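PDB 4YCS: uncharacterized protein from Peptoclostridium difficile 630, which is of unknown function but, as a putative lipoprotein related to PnrA-like substrate-binding proteins of ABC transporters, probably helps capture a ligand for uptake. Local coordinates for residues A[12-17]-A[23-28]; A[30-35]-A[41-46]; A[46-49]-A[53-56]; A[82-87]-A[103-108]. All coordinates share one frame; numbering follows the deposited sequence.

Contact 1: A[12-17]-A[23-28]; sequences MILDIE and AMNNSA
Asn-25, on the first turns of helix 22-38, reaches back to the end of strand 8-15 and gives a hydrogen bond from its side-chain amide to the backbone of Asp-15. The bond from ND2 to Asp-15 O is 3.1 Å long and nearly straight at the hydrogen (164°). The oxygen lies in the plane of the Asn-25 amide, but the donor stands above the carbonyl plane of Asp-15, whose carboxylate is engaged separately, by Arg-75. With CG beside its own backbone N (chi1 -76°), Asn-25 slides antiparallel past Leu-14, whose CD2 rests 3.7 Å from Asn-25 CG. Ile-16 crosses Asn-25 at about a right angle, its CG2 coming more loosely to ND2.

One helical turn on, selenomethionine Met-12 meets Ala-28. Its chain runs extended until chi3 (-85°) bends the methyl over: SE lies 3.8 Å from Ala-28 CB, and CE 3.4 Å from Ala-28 O. Val-72 of strand 68-72 packs on Met-12, Leu-14 and Asn-25 alike. In this first strand-to-helix step of a beta-alpha-beta unit, apolar contacts seat the helix on the sheet, while one hydrogen bond from a side-chain amide ties the helix's start to the strand's last carbonyl.

Contact 2: A[30-35]-A[41-46]; sequences LALNNA and IDTNKV
Leu-32 and Thr-43 meet end on, and theirs is the close-packed part of this contact. Leu-32 leaves helix 22-38 with CG anti to the backbone N (chi1 -177°), which carries its branched end down onto strand 41-48. Thr-43 answers with its methyl: CG2 sits 3.9 Å from Leu-32 CG and 4.0 Å from Leu-32 CD1, while Leu-32 CD2 lies 4.1 Å from Thr-43 CB. Each leucine methyl thus has its own threonine carbon. The hydroxyl takes the place between backbone N and carbonyl carbon (chi1 65°), leaving CG2 as the branch that meets the leucine.

Packing is slacker on both sides of this pair. Toward the helix's C-terminus Ile-41 CD1 comes no nearer than 4.4 Å to Ala-35 C; the other way, Leu-32 CD2 keeps the same 4.4 Å from Asn-44 O. Lys-45 lies on the solvent side: its first bond heads for the helix, but the rest of the chain leads away. The first side-chain bond of Asn-44 heads away from the helix, and its OD1 is hydrogen-bonded to Ser-11 OG.

Helix and strand run nearly antiparallel, at 160° with their axes 9.5 Å apart, as the return leg of a beta-alpha-beta crossover. Strand 8-15 lies next to strand 41-48 in the sheet, and its Val-10 and Met-12 also pack on Leu-32. Helix 118-127 packs alongside, with Leu-119 on Ala-31, Ile-123 on Ala-35 and Met-127 on Ile-41.

Contact 3: A[46-49]-A[53-56]; sequences VESD and TFSN
Ser-48 touches the ring of Phe-54 at its edge. The hydroxyl OG lies near the ring plane, 3.5 Å from Phe-54 CE1, and Ser-48 CB follows at 3.7 Å from the same atom. Further round the rim, the backbone oxygen Ser-48 O stands in the plane of the ring, 3.9 Å from Phe-54 CZ. Oxygen against an aromatic edge suits the slightly positive ring hydrogens, so these approaches are probably mildly favourable as well as close. Phe-54 gets there by its first torsion: CG lies beside the backbone N (chi1 -74°), and the ring turns in toward the strand end.

The contact spans the loop from strand 41-48 into helix 54-62, one of the strand-to-helix connections of this alpha/beta fold, built on a parallel sheet. In periplasmic binding proteins such connections often frame the ligand cleft, and the same may hold here.

Polar groups meet more loosely. Ser-48 OG and Thr-53 OG1 are 3.6 Å apart, and each is held within the intervening loop by Asp-50: its N is bound to Ser-48 OG, its O to Thr-53 OG1. Ser-48 places its hydroxyl anti to the backbone N (chi1 174°), on the side facing both Thr-53 and the phenyl edge.

Beyond the contact, the Phe-54 ring meets that of Phe-76 with the planes about 30° apart, and is also touched by Pro-79 of helix 77-84 and Asp-15 of strand 8-15.

Contact 4: A[82-87]-A[103-108]; sequences MVAKKY and PSNITS
Asn-105 ND2 is gripped chiefly by Ala-84 O, in the C-terminal part of helix 77-84, through a hydrogen bond of 3.0 Å with an angle of 160° at the hydrogen. The carbonyl oxygen lies close to the plane of the Asn-105 amide, and the nitrogen is tilted 30° from the carbonyl plane of Ala-84. Tyr-87 O also approaches ND2, at 3.2 Å, and Gln-90 O adds a weak bond, so main-chain oxygens gather round this one amide group.

The other half of the amide has an apolar neighbour: Asn-105 OD1 is 3.6 Å from Ala-84 CB. That methyl also takes the end of Ile-106, with CD1 3.7 Å away, and thus fits between the amide and the isoleucine tip. Asn-105 holds its CG between backbone N and carbonyl carbon (chi1 59°), which turns the amide onto Ala-84, while the extended CG1-CD1 branch of Ile-106 reaches the alanine.

Asn-105 occupies the third position of a type I beta turn, Pro-103 to Ile-106, leading into edge strand 106-109. Phe-92 of strand 91-95 packs on both Ala-84 and Asn-105. The buried side-chain amide gives Ala-84 O a firmer donor than the weak bond from Tyr-87 N, tying the helix to the strand's entry.

Contacts 1 and 2 lie in series on helix 22-38, their centres 12 Å apart, and together make up one beta-alpha-beta unit; their strands are stitched side by side, Met-12 O to Val-46 N and Leu-14 N to Val-46 O both being 2.8 Å. Contact 3 continues strand 41-48 from contact 2, sharing Val-46, and meets contact 1 at the strand ends, where Asp-15 OD1 is 3.7 Å from Ser-48 O. Binding proteins of this clan commonly form their cleft at such C-terminal strand ends. Contact 4 works at the other edge of the same sheet, its centre about 20 Å from those of contacts 1 and 2, but touches contact 3 where Ser-55 packs on Met-82 and Val-83.

Contact 1: A[12-17]-A[23-28]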
# COMPACT_ATOMS: atom_id res chain seq x y z
N MSE A 12 1.23 -5.45 -0.46
CA MSE A 12 -0.03 -4.74 -0.46
C MSE A 12 -0.93 -5.34 0.59
O MSE A 12 -1.10 -6.56 0.63
CB MSE A 12 -0.67 -4.83 -1.86
CG MSE A 12 -1.97 -4.06 -1.96
SE MSE A 12 -2.61 -3.97 -3.83
CE MSE A 12 -1.62 -2.42 -4.50
N ILE A 13 -1.48 -4.50 1.45
CA ILE A 13 -2.42 -4.93 2.51
C ILE A 13 -3.82 -4.32 2.17
O ILE A 13 -3.95 -3.14 1.90
CB ILE A 13 -1.92 -4.60 3.94
CG1 ILE A 13 -2.94 -5.03 5.00
CG2 ILE A 13 -1.64 -3.12 4.12
CD1 ILE A 13 -2.37 -5.10 6.39
N LEU A 14 -4.83 -5.18 2.13
CA LEU A 14 -6.20 -4.79 1.75
C LEU A 14 -7.26 -5.07 2.83
O LEU A 14 -7.18 -6.04 3.56
CB LEU A 14 -6.61 -5.52 0.49
CG LEU A 14 -5.61 -5.34 -0.65
CD1 LEU A 14 -4.80 -6.62 -0.79
CD2 LEU A 14 -6.29 -4.99 -1.95
N ASP A 15 -8.22 -4.16 2.91
CA ASP A 15 -9.37 -4.25 3.82
C ASP A 15 -10.45 -4.98 3.03
O ASP A 15 -10.94 -4.46 2.03
CB ASP A 15 -9.79 -2.84 4.17
CG ASP A 15 -11.03 -2.77 5.08
OD1 ASP A 15 -11.53 -3.83 5.53
OD2 ASP A 15 -11.46 -1.61 5.35
N ILE A 16 -10.80 -6.19 3.46
CA ILE A 16 -11.81 -7.00 2.75
C ILE A 16 -13.13 -7.21 3.52
O ILE A 16 -13.87 -8.13 3.20
CB ILE A 16 -11.25 -8.37 2.31
CG1 ILE A 16 -10.80 -9.24 3.50
CG2 ILE A 16 -10.17 -8.14 1.27
CD1 ILE A 16 -10.54 -10.69 3.14
N GLU A 17 -13.42 -6.38 4.51
CA GLU A 17 -14.72 -6.43 5.20
C GLU A 17 -15.82 -5.86 4.30
O GLU A 17 -15.72 -4.74 3.80
CB GLU A 17 -14.69 -5.65 6.51
CG GLU A 17 -15.99 -5.79 7.31
CD GLU A 17 -15.86 -5.36 8.76
OE1 GLU A 17 -15.25 -4.31 9.01
OE2 GLU A 17 -16.37 -6.07 9.64
N ALA A 23 -14.25 -3.25 -5.83
CA ALA A 23 -13.79 -2.63 -7.07
C ALA A 23 -12.42 -1.99 -6.92
O ALA A 23 -11.51 -2.21 -7.73
CB ALA A 23 -14.80 -1.60 -7.58
N MSE A 24 -12.27 -1.17 -5.88
CA MSE A 24 -10.99 -0.51 -5.59
C MSE A 24 -9.88 -1.50 -5.32
O MSE A 24 -8.74 -1.28 -5.72
CB MSE A 24 -11.18 0.31 -4.31
CG MSE A 24 -10.01 1.26 -4.18
SE MSE A 24 -10.30 2.49 -2.68
CE MSE A 24 -10.31 1.22 -1.20
N ASN A 25 -10.20 -2.57 -4.61
CA ASN A 25 -9.28 -3.65 -4.31
C ASN A 25 -8.78 -4.30 -5.57
O ASN A 25 -7.56 -4.48 -5.74
CB ASN A 25 -9.90 -4.66 -3.34
CG ASN A 25 -9.92 -4.16 -1.92
OD1 ASN A 25 -9.50 -3.05 -1.66
ND2 ASN A 25 -10.42 -4.98 -0.99
N ASN A 26 -9.69 -4.61 -6.48
CA ASN A 26 -9.29 -5.21 -7.75
C ASN A 26 -8.42 -4.33 -8.59
O ASN A 26 -7.45 -4.80 -9.20
CB ASN A 26 -10.50 -5.74 -8.52
CG ASN A 26 -10.97 -7.05 -7.94
OD1 ASN A 26 -10.53 -8.09 -8.37
ND2 ASN A 26 -11.79 -6.99 -6.91
N SER A 27 -8.72 -3.04 -8.59
CA SER A 27 -7.92 -2.08 -9.33
C SER A 27 -6.51 -1.96 -8.74
O SER A 27 -5.54 -1.82 -9.48
CB SER A 27 -8.57 -0.67 -9.36
OG SER A 27 -9.74 -0.66 -10.14
N ALA A 28 -6.41 -1.96 -7.41
CA ALA A 28 -5.13 -1.88 -6.76
C ALA A 28 -4.27 -3.11 -7.13
O ALA A 28 -3.11 -2.97 -7.55
CB ALA A 28 -5.32 -1.76 -5.26

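Contact 2: A[30-35]-A[41-46]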
# COMPACT_ATOMS: atom_id res chain seq x y z
N LEU A 30 -4.54 -5.02 -9.77
CA LEU A 30 -4.20 -5.01 -11.18
C LEU A 30 -3.02 -4.09 -11.40
O LEU A 30 -2.09 -4.42 -12.17
CB LEU A 30 -5.37 -4.49 -12.00
CG LEU A 30 -5.14 -4.27 -13.51
CD1 LEU A 30 -4.81 -5.58 -14.24
CD2 LEU A 30 -6.33 -3.55 -14.18
N ALA A 31 -3.06 -2.93 -10.75
CA ALA A 31 -1.96 -1.96 -10.84
C ALA A 31 -0.61 -2.58 -10.42
O ALA A 31 0.43 -2.33 -11.05
CB ALA A 31 -2.29 -0.78 -9.98
N LEU A 32 -0.66 -3.39 -9.36
CA LEU A 32 0.53 -4.03 -8.79
C LEU A 32 1.04 -5.09 -9.75
O LEU A 32 2.22 -5.08 -10.13
CB LEU A 32 0.22 -4.64 -7.43
CG LEU A 32 1.39 -5.28 -6.65
CD1 LEU A 32 2.49 -4.27 -6.41
CD2 LEU A 32 0.93 -5.85 -5.31
N ASN A 33 0.14 -5.92 -10.22
CA ASN A 33 0.47 -6.87 -11.27
C ASN A 33 1.05 -6.25 -12.55
O ASN A 33 1.99 -6.80 -13.13
CB ASN A 33 -0.72 -7.75 -11.58
CG ASN A 33 -0.30 -9.14 -11.98
OD1 ASN A 33 -0.25 -9.45 -13.17
ND2 ASN A 33 0.07 -9.97 -10.99
N ASN A 34 0.52 -5.10 -12.96
CA ASN A 34 1.02 -4.38 -14.14
C ASN A 34 2.43 -3.82 -13.91
O ASN A 34 3.29 -3.85 -14.79
CB ASN A 34 0.08 -3.21 -14.50
CG ASN A 34 -1.22 -3.66 -15.20
OD1 ASN A 34 -1.25 -4.66 -15.90
ND2 ASN A 34 -2.28 -2.88 -15.03
N ALA A 35 2.65 -3.27 -12.73
CA ALA A 35 3.98 -2.79 -12.37
C ALA A 35 5.00 -3.92 -12.43
O ALA A 35 6.08 -3.74 -12.96
CB ALA A 35 3.95 -2.16 -11.00
N ILE A 41 10.27 -7.02 -9.80
CA ILE A 41 9.82 -6.93 -8.44
C ILE A 41 9.09 -8.18 -7.99
O ILE A 41 8.35 -8.81 -8.77
CB ILE A 41 8.95 -5.66 -8.14
CG1 ILE A 41 7.71 -5.61 -8.99
CG2 ILE A 41 9.77 -4.40 -8.34
CD1 ILE A 41 6.63 -4.70 -8.42
N ASP A 42 9.32 -8.53 -6.73
CA ASP A 42 8.52 -9.54 -6.04
C ASP A 42 7.28 -8.89 -5.47
O ASP A 42 7.38 -7.76 -5.02
CB ASP A 42 9.33 -10.14 -4.89
CG ASP A 42 10.44 -11.08 -5.39
OD1 ASP A 42 10.57 -11.20 -6.62
OD2 ASP A 42 11.14 -11.70 -4.53
N THR A 43 6.16 -9.61 -5.38
CA THR A 43 4.97 -9.06 -4.72
C THR A 43 4.42 -10.00 -3.68
O THR A 43 4.66 -11.23 -3.72
CB THR A 43 3.85 -8.73 -5.76
OG1 THR A 43 3.39 -9.92 -6.39
CG2 THR A 43 4.41 -7.76 -6.83
N ASN A 44 3.65 -9.41 -2.77
CA ASN A 44 3.01 -10.11 -1.70
C ASN A 44 1.71 -9.35 -1.38
O ASN A 44 1.64 -8.12 -1.56
CB ASN A 44 4.00 -10.12 -0.52
CG ASN A 44 3.41 -10.64 0.77
OD1 ASN A 44 3.03 -9.85 1.67
ND2 ASN A 44 3.38 -11.95 0.91
N LYS A 45 0.68 -10.06 -0.95
CA LYS A 45 -0.51 -9.40 -0.44
C LYS A 45 -0.98 -9.97 0.88
O LYS A 45 -0.78 -11.14 1.16
CB LYS A 45 -1.64 -9.47 -1.46
CG LYS A 45 -2.41 -10.78 -1.47
CD LYS A 45 -3.77 -10.57 -2.12
CE LYS A 45 -4.35 -11.86 -2.66
NZ LYS A 45 -5.49 -11.54 -3.55
N VAL A 46 -1.57 -9.11 1.69
CA VAL A 46 -2.19 -9.47 2.95
C VAL A 46 -3.63 -8.94 2.90
O VAL A 46 -3.84 -7.81 2.46
CB VAL A 46 -1.41 -8.86 4.14
CG1 VAL A 46 -2.08 -9.15 5.49
CG2 VAL A 46 -0.01 -9.42 4.13

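Contact 3: A[46-49]-A[53-56]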
# COMPACT_ATOMS: atom_id res chain seq x y z
N VAL A 46 -1.57 -9.11 1.69
CA VAL A 46 -2.19 -9.47 2.95
C VAL A 46 -3.63 -8.94 2.90
O VAL A 46 -3.84 -7.81 2.46
CB VAL A 46 -1.41 -8.86 4.14
CG1 VAL A 46 -2.08 -9.15 5.49
CG2 VAL A 46 -0.01 -9.42 4.13
N GLU A 47 -4.59 -9.78 3.27
CA GLU A 47 -6.02 -9.40 3.31
C GLU A 47 -6.59 -9.58 4.71
O GLU A 47 -6.32 -10.56 5.38
CB GLU A 47 -6.80 -10.25 2.34
CG GLU A 47 -6.52 -9.92 0.89
CD GLU A 47 -7.08 -10.97 -0.04
OE1 GLU A 47 -6.49 -12.06 -0.12
OE2 GLU A 47 -8.11 -10.70 -0.69
N SER A 48 -7.38 -8.62 5.17
CA SER A 48 -7.98 -8.72 6.52
C SER A 48 -9.33 -8.00 6.61
O SER A 48 -9.46 -6.88 6.14
CB SER A 48 -7.01 -8.16 7.56
OG SER A 48 -7.60 -8.12 8.85
N ASP A 49 -10.32 -8.65 7.23
CA ASP A 49 -11.59 -7.98 7.56
C ASP A 49 -11.61 -7.41 9.00
O ASP A 49 -12.53 -6.66 9.35
CB ASP A 49 -12.81 -8.90 7.31
CG ASP A 49 -12.69 -10.27 7.98
OD1 ASP A 49 -11.91 -10.42 8.94
OD2 ASP A 49 -13.38 -11.21 7.53
N THR A 53 -6.41 -5.69 13.92
CA THR A 53 -5.11 -6.31 13.71
C THR A 53 -4.25 -5.57 12.66
O THR A 53 -3.12 -5.98 12.39
CB THR A 53 -5.27 -7.78 13.26
OG1 THR A 53 -5.80 -7.82 11.93
CG2 THR A 53 -6.19 -8.55 14.23
N PHE A 54 -4.80 -4.50 12.08
CA PHE A 54 -4.17 -3.73 11.02
C PHE A 54 -2.78 -3.21 11.41
O PHE A 54 -1.85 -3.42 10.66
CB PHE A 54 -5.06 -2.56 10.54
CG PHE A 54 -6.27 -2.96 9.69
CD1 PHE A 54 -6.51 -4.27 9.31
CD2 PHE A 54 -7.15 -1.99 9.25
CE1 PHE A 54 -7.61 -4.60 8.54
CE2 PHE A 54 -8.25 -2.32 8.48
CZ PHE A 54 -8.49 -3.62 8.13
N SER A 55 -2.64 -2.59 12.57
CA SER A 55 -1.35 -2.04 12.98
C SER A 55 -0.31 -3.16 13.20
O SER A 55 0.85 -3.04 12.76
CB SER A 55 -1.49 -1.15 14.22
OG SER A 55 -1.67 -1.97 15.35
N ASN A 56 -0.73 -4.28 13.78
CA ASN A 56 0.17 -5.40 13.96
C ASN A 56 0.68 -5.94 12.60
O ASN A 56 1.86 -6.26 12.43
CB ASN A 56 -0.49 -6.53 14.73
CG ASN A 56 0.45 -7.68 15.00
OD1 ASN A 56 1.43 -7.52 15.71
ND2 ASN A 56 0.16 -8.83 14.41

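Contact 4: A[82-87]-A[103-108]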
# COMPACT_ATOMS: atom_id res chain seq x y z
N MSE A 82 0.51 5.50 12.73
CA MSE A 82 1.15 4.98 13.95
C MSE A 82 2.41 4.17 13.66
O MSE A 82 3.44 4.35 14.33
CB MSE A 82 0.14 4.08 14.68
CG MSE A 82 0.59 3.63 16.07
SE MSE A 82 -0.57 2.17 16.78
CE MSE A 82 0.83 0.78 16.82
N VAL A 83 2.35 3.25 12.69
CA VAL A 83 3.47 2.36 12.44
C VAL A 83 4.57 3.08 11.63
O VAL A 83 5.74 2.86 11.83
CB VAL A 83 2.99 1.08 11.75
CG1 VAL A 83 4.17 0.19 11.36
CG2 VAL A 83 2.03 0.32 12.65
N ALA A 84 4.18 3.94 10.72
CA ALA A 84 5.13 4.68 9.94
C ALA A 84 6.07 5.56 10.76
O ALA A 84 7.21 5.81 10.33
CB ALA A 84 4.39 5.54 8.92
N LYS A 85 5.59 6.05 11.90
CA LYS A 85 6.44 6.77 12.86
C LYS A 85 7.56 5.89 13.40
O LYS A 85 8.63 6.43 13.73
CB LYS A 85 5.62 7.26 14.06
CG LYS A 85 4.66 8.40 13.76
CD LYS A 85 4.09 8.92 15.09
CE LYS A 85 2.78 9.68 14.91
NZ LYS A 85 3.04 11.09 14.51
N LYS A 86 7.32 4.57 13.50
CA LYS A 86 8.29 3.65 14.14
C LYS A 86 9.34 3.15 13.13
O LYS A 86 10.36 2.54 13.52
CB LYS A 86 7.57 2.44 14.78
CG LYS A 86 6.52 2.77 15.83
CD LYS A 86 5.96 1.53 16.54
CE LYS A 86 5.14 0.63 15.62
NZ LYS A 86 4.17 -0.31 16.27
N TYR A 87 9.12 3.40 11.83
CA TYR A 87 10.03 2.93 10.80
C TYR A 87 10.27 4.05 9.78
O TYR A 87 9.70 4.02 8.67
CB TYR A 87 9.46 1.64 10.13
CG TYR A 87 9.26 0.52 11.07
CD1 TYR A 87 10.30 -0.30 11.43
CD2 TYR A 87 8.03 0.31 11.70
CE1 TYR A 87 10.14 -1.32 12.36
CE2 TYR A 87 7.84 -0.74 12.61
CZ TYR A 87 8.92 -1.54 12.94
OH TYR A 87 8.79 -2.59 13.79
N PRO A 103 2.58 12.53 6.50
CA PRO A 103 3.87 11.99 6.96
C PRO A 103 4.89 11.84 5.82
O PRO A 103 4.53 11.52 4.69
CB PRO A 103 3.49 10.65 7.60
CG PRO A 103 2.02 10.75 7.86
CD PRO A 103 1.47 11.61 6.77
N SER A 104 6.15 12.12 6.12
CA SER A 104 7.19 12.20 5.11
C SER A 104 7.42 10.86 4.37
O SER A 104 7.93 10.86 3.25
CB SER A 104 8.51 12.67 5.75
OG SER A 104 8.91 11.80 6.79
N ASN A 105 7.08 9.73 5.01
CA ASN A 105 7.28 8.40 4.40
C ASN A 105 5.99 7.78 3.87
O ASN A 105 5.95 6.57 3.59
CB ASN A 105 8.04 7.43 5.35
CG ASN A 105 7.33 7.19 6.67
OD1 ASN A 105 6.35 7.84 7.00
ND2 ASN A 105 7.83 6.26 7.41
N ILE A 106 4.92 8.58 3.75
CA ILE A 106 3.65 8.07 3.26
C ILE A 106 3.18 8.88 2.07
O ILE A 106 2.97 10.08 2.18
CB ILE A 106 2.54 8.03 4.33
CG1 ILE A 106 2.96 7.18 5.53
CG2 ILE A 106 1.26 7.51 3.72
CD1 ILE A 106 1.89 6.99 6.61
N THR A 107 2.99 8.20 0.93
CA THR A 107 2.45 8.82 -0.29
C THR A 107 1.00 8.44 -0.39
O THR A 107 0.66 7.26 -0.28
CB THR A 107 3.18 8.31 -1.55
OG1 THR A 107 4.56 8.58 -1.42
CG2 THR A 107 2.67 9.00 -2.79
N SER A 108 0.15 9.43 -0.61
CA SER A 108 -1.26 9.24 -0.75
C SER A 108 -1.62 9.13 -2.24
O SER A 108 -1.09 9.84 -3.05
CB SER A 108 -2.04 10.42 -0.12
OG SER A 108 -2.13 10.31 1.28